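Local coordinates for protein beta-xylanase (Roseburia intestinalis L1-82, PDB 6SGF) that binds xylan with low affinity through this CBM86 module, part of a larger family 10 enzyme that probably cleaves internal beta-1,4-xylosidic linkages, at residues Trp30-Ala35 with Val107-Thr112. Sequence-based numbering, arbitrary orientation.
Sequences WKLSFA and VGIMIT. With XYP (beta-D-xylopyranose), chain H.
Phe34 and Ile111 meet in the core of the CBM86 beta-sandwich, between its two antiparallel sheets. Strand 29-34 belongs to one sheet and strand 103-110 to the other. No hydrogen bond links 30-35 to 107-112, and the contact is purely apolar. Ile111 lays its CG2 methyl over one face of the Phe34 ring. This is a CH-pi contact: Ile111 CG2 sits 3.5 Å from the centroid of the Phe34 ring and 13° off its normal. The chi1 of Ile111, 58°, places CG1 between its backbone N and carbonyl carbon. That branch runs along the root of Phe34, with Ile111 CD1 3.6 Å from Phe34 CB. The side chains of Ile109 and Phe34 cross at about a right angle. Leu32 extends the layer, its CD1 4.2 Å from Ile109 CD1. Trp43 of strand 40-50 touches both Leu32 and Ile109, and Val121 packs on Phe34. Met110, between the two isoleucines, starts its side chain away from 30-35 and belongs to the glycan pocket. Met110 SD lies 3.2 Å from O3 of one bound xylopyranose; Asp78, Lys71 and Gln40 hydrogen-bond to the glycan. Back in the core, Ile109 CG2 approaches the far end of the Phe34 ring obliquely, 4.0 Å from CZ.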
loop_
_atom_site.group_PDB
_atom_site.type_symbol
_atom_site.label_atom_id
_atom_site.label_comp_id
_atom_site.label_asym_id
_atom_site.label_seq_id
_atom_site.Cartn_x
_atom_site.Cartn_y
_atom_site.Cartn_z
ATOM N N TRP B 30 -5.356 8.264 1.224
ATOM C CA TRP B 30 -5.513 9.711 1.217
ATOM C C TRP B 30 -6.642 10.030 0.239
ATOM O O TRP B 30 -6.477 9.851 -0.971
ATOM C CB TRP B 30 -4.209 10.397 0.812
ATOM C CG TRP B 30 -3.253 10.662 1.938
ATOM C CD1 TRP B 30 -2.028 10.091 2.128
ATOM C CD2 TRP B 30 -3.457 11.554 3.039
ATOM N NE1 TRP B 30 -1.442 10.588 3.271
ATOM C CE2 TRP B 30 -2.306 11.479 3.855
ATOM C CE3 TRP B 30 -4.508 12.406 3.419
ATOM C CZ2 TRP B 30 -2.171 12.228 5.029
ATOM C CZ3 TRP B 30 -4.369 13.152 4.591
ATOM C CH2 TRP B 30 -3.203 13.067 5.369
ATOM N N LYS B 31 -7.790 10.493 0.762
ATOM C CA LYS B 31 -8.970 10.798 -0.038
ATOM C C LYS B 31 -8.960 12.291 -0.356
ATOM O O LYS B 31 -8.906 13.126 0.549
ATOM C CB LYS B 31 -10.258 10.382 0.682
ATOM C CG LYS B 31 -10.295 8.870 1.014
ATOM C CD LYS B 31 -11.661 8.256 1.081
ATOM C CE LYS B 31 -11.544 6.747 1.318
ATOM N NZ LYS B 31 -11.399 5.991 0.080
ATOM N N LEU B 32 -8.948 12.623 -1.643
ATOM C CA LEU B 32 -8.751 13.993 -2.067
ATOM C C LEU B 32 -9.975 14.509 -2.809
ATOM O O LEU B 32 -10.649 13.758 -3.536
ATOM C CB LEU B 32 -7.519 14.122 -2.978
ATOM C CG LEU B 32 -6.255 13.391 -2.542
ATOM C CD1 LEU B 32 -5.207 13.535 -3.654
ATOM C CD2 LEU B 32 -5.734 13.869 -1.212
ATOM N N SER B 33 -10.238 15.806 -2.622
ATOM C CA SER B 33 -11.287 16.506 -3.341
ATOM C C SER B 33 -10.745 17.843 -3.842
ATOM O O SER B 33 -10.138 18.597 -3.079
ATOM C CB SER B 33 -12.519 16.734 -2.453
ATOM O OG SER B 33 -13.616 16.998 -3.289
ATOM N N PHE B 34 -11.005 18.145 -5.105
ATOM C CA PHE B 34 -10.441 19.336 -5.728
ATOM C C PHE B 34 -11.566 20.271 -6.151
ATOM O O PHE B 34 -12.495 19.861 -6.854
ATOM C CB PHE B 34 -9.619 19.006 -6.958
ATOM C CG PHE B 34 -8.586 17.954 -6.755
ATOM C CD1 PHE B 34 -8.895 16.627 -7.028
ATOM C CD2 PHE B 34 -7.313 18.287 -6.375
ATOM C CE1 PHE B 34 -7.943 15.637 -6.866
ATOM C CE2 PHE B 34 -6.336 17.311 -6.235
ATOM C CZ PHE B 34 -6.663 15.979 -6.501
ATOM N N ALA B 35 -11.479 21.521 -5.739
ATOM C CA ALA B 35 -12.517 22.485 -6.047
ATOM C C ALA B 35 -12.148 23.440 -7.170
ATOM O O ALA B 35 -13.047 23.943 -7.855
ATOM C CB ALA B 35 -12.825 23.292 -4.781
ATOM N N VAL B 107 6.336 14.157 -3.166
ATOM C CA VAL B 107 5.530 13.873 -4.352
ATOM C C VAL B 107 4.219 14.643 -4.242
ATOM O O VAL B 107 3.865 15.167 -3.185
ATOM C CB VAL B 107 5.260 12.364 -4.520
ATOM C CG1 VAL B 107 6.597 11.616 -4.697
ATOM C CG2 VAL B 107 4.453 11.827 -3.364
ATOM N N GLY B 108 3.508 14.749 -5.365
ATOM C CA GLY B 108 2.268 15.492 -5.372
ATOM C C GLY B 108 1.282 14.992 -6.415
ATOM O O GLY B 108 1.648 14.300 -7.376
ATOM N N ILE B 109 0.020 15.357 -6.194
ATOM C CA ILE B 109 -1.079 15.119 -7.118
ATOM C C ILE B 109 -1.807 16.441 -7.291
ATOM O O ILE B 109 -2.043 17.143 -6.300
ATOM C CB ILE B 109 -2.056 14.041 -6.623
ATOM C CG1 ILE B 109 -1.343 12.692 -6.513
ATOM C CG2 ILE B 109 -3.293 14.020 -7.566
ATOM C CD1 ILE B 109 -2.275 11.562 -5.944
ATOM N N MET B 110 -2.128 16.785 -8.539
ATOM C CA MET B 110 -2.773 18.041 -8.907
ATOM C C MET B 110 -3.815 17.777 -9.997
ATOM O O MET B 110 -3.709 16.803 -10.737
ATOM C CB MET B 110 -1.709 19.037 -9.412
ATOM C CG MET B 110 -2.243 20.336 -9.925
ATOM S SD MET B 110 -0.891 21.402 -10.533
ATOM C CE MET B 110 -0.419 20.641 -12.075
ATOM N N ILE B 111 -4.815 18.652 -10.121
ATOM C CA ILE B 111 -5.736 18.595 -11.262
ATOM C C ILE B 111 -5.511 19.803 -12.165
ATOM O O ILE B 111 -5.190 20.899 -11.694
ATOM C CB ILE B 111 -7.222 18.517 -10.845
ATOM C CG1 ILE B 111 -7.629 19.699 -9.979
ATOM C CG2 ILE B 111 -7.490 17.176 -10.157
ATOM C CD1 ILE B 111 -9.045 20.189 -10.314
ATOM N N THR B 112 -5.707 19.598 -13.470
ATOM C CA THR B 112 -5.637 20.690 -14.437
ATOM C C THR B 112 -7.002 21.081 -14.975
ATOM O O THR B 112 -7.094 22.023 -15.776
ATOM C CB THR B 112 -4.735 20.334 -15.627
ATOM O OG1 THR B 112 -5.175 19.112 -16.213
ATOM C CG2 THR B 112 -3.289 20.172 -15.190
HETATM C C1 XYP H . 0.649 25.947 -9.893
HETATM C C2 XYP H . 1.107 24.489 -9.976
HETATM C C3 XYP H . 1.703 24.228 -11.315
HETATM C C4 XYP H . 0.830 24.724 -12.445
HETATM C C5 XYP H . 0.407 26.192 -12.290
HETATM O O2 XYP H . 1.984 24.230 -8.877
HETATM O O3 XYP H . 1.887 22.789 -11.443
HETATM O O4 XYP H . 1.590 24.553 -13.652
HETATM O O5 XYP H . -0.286 26.289 -11.005
#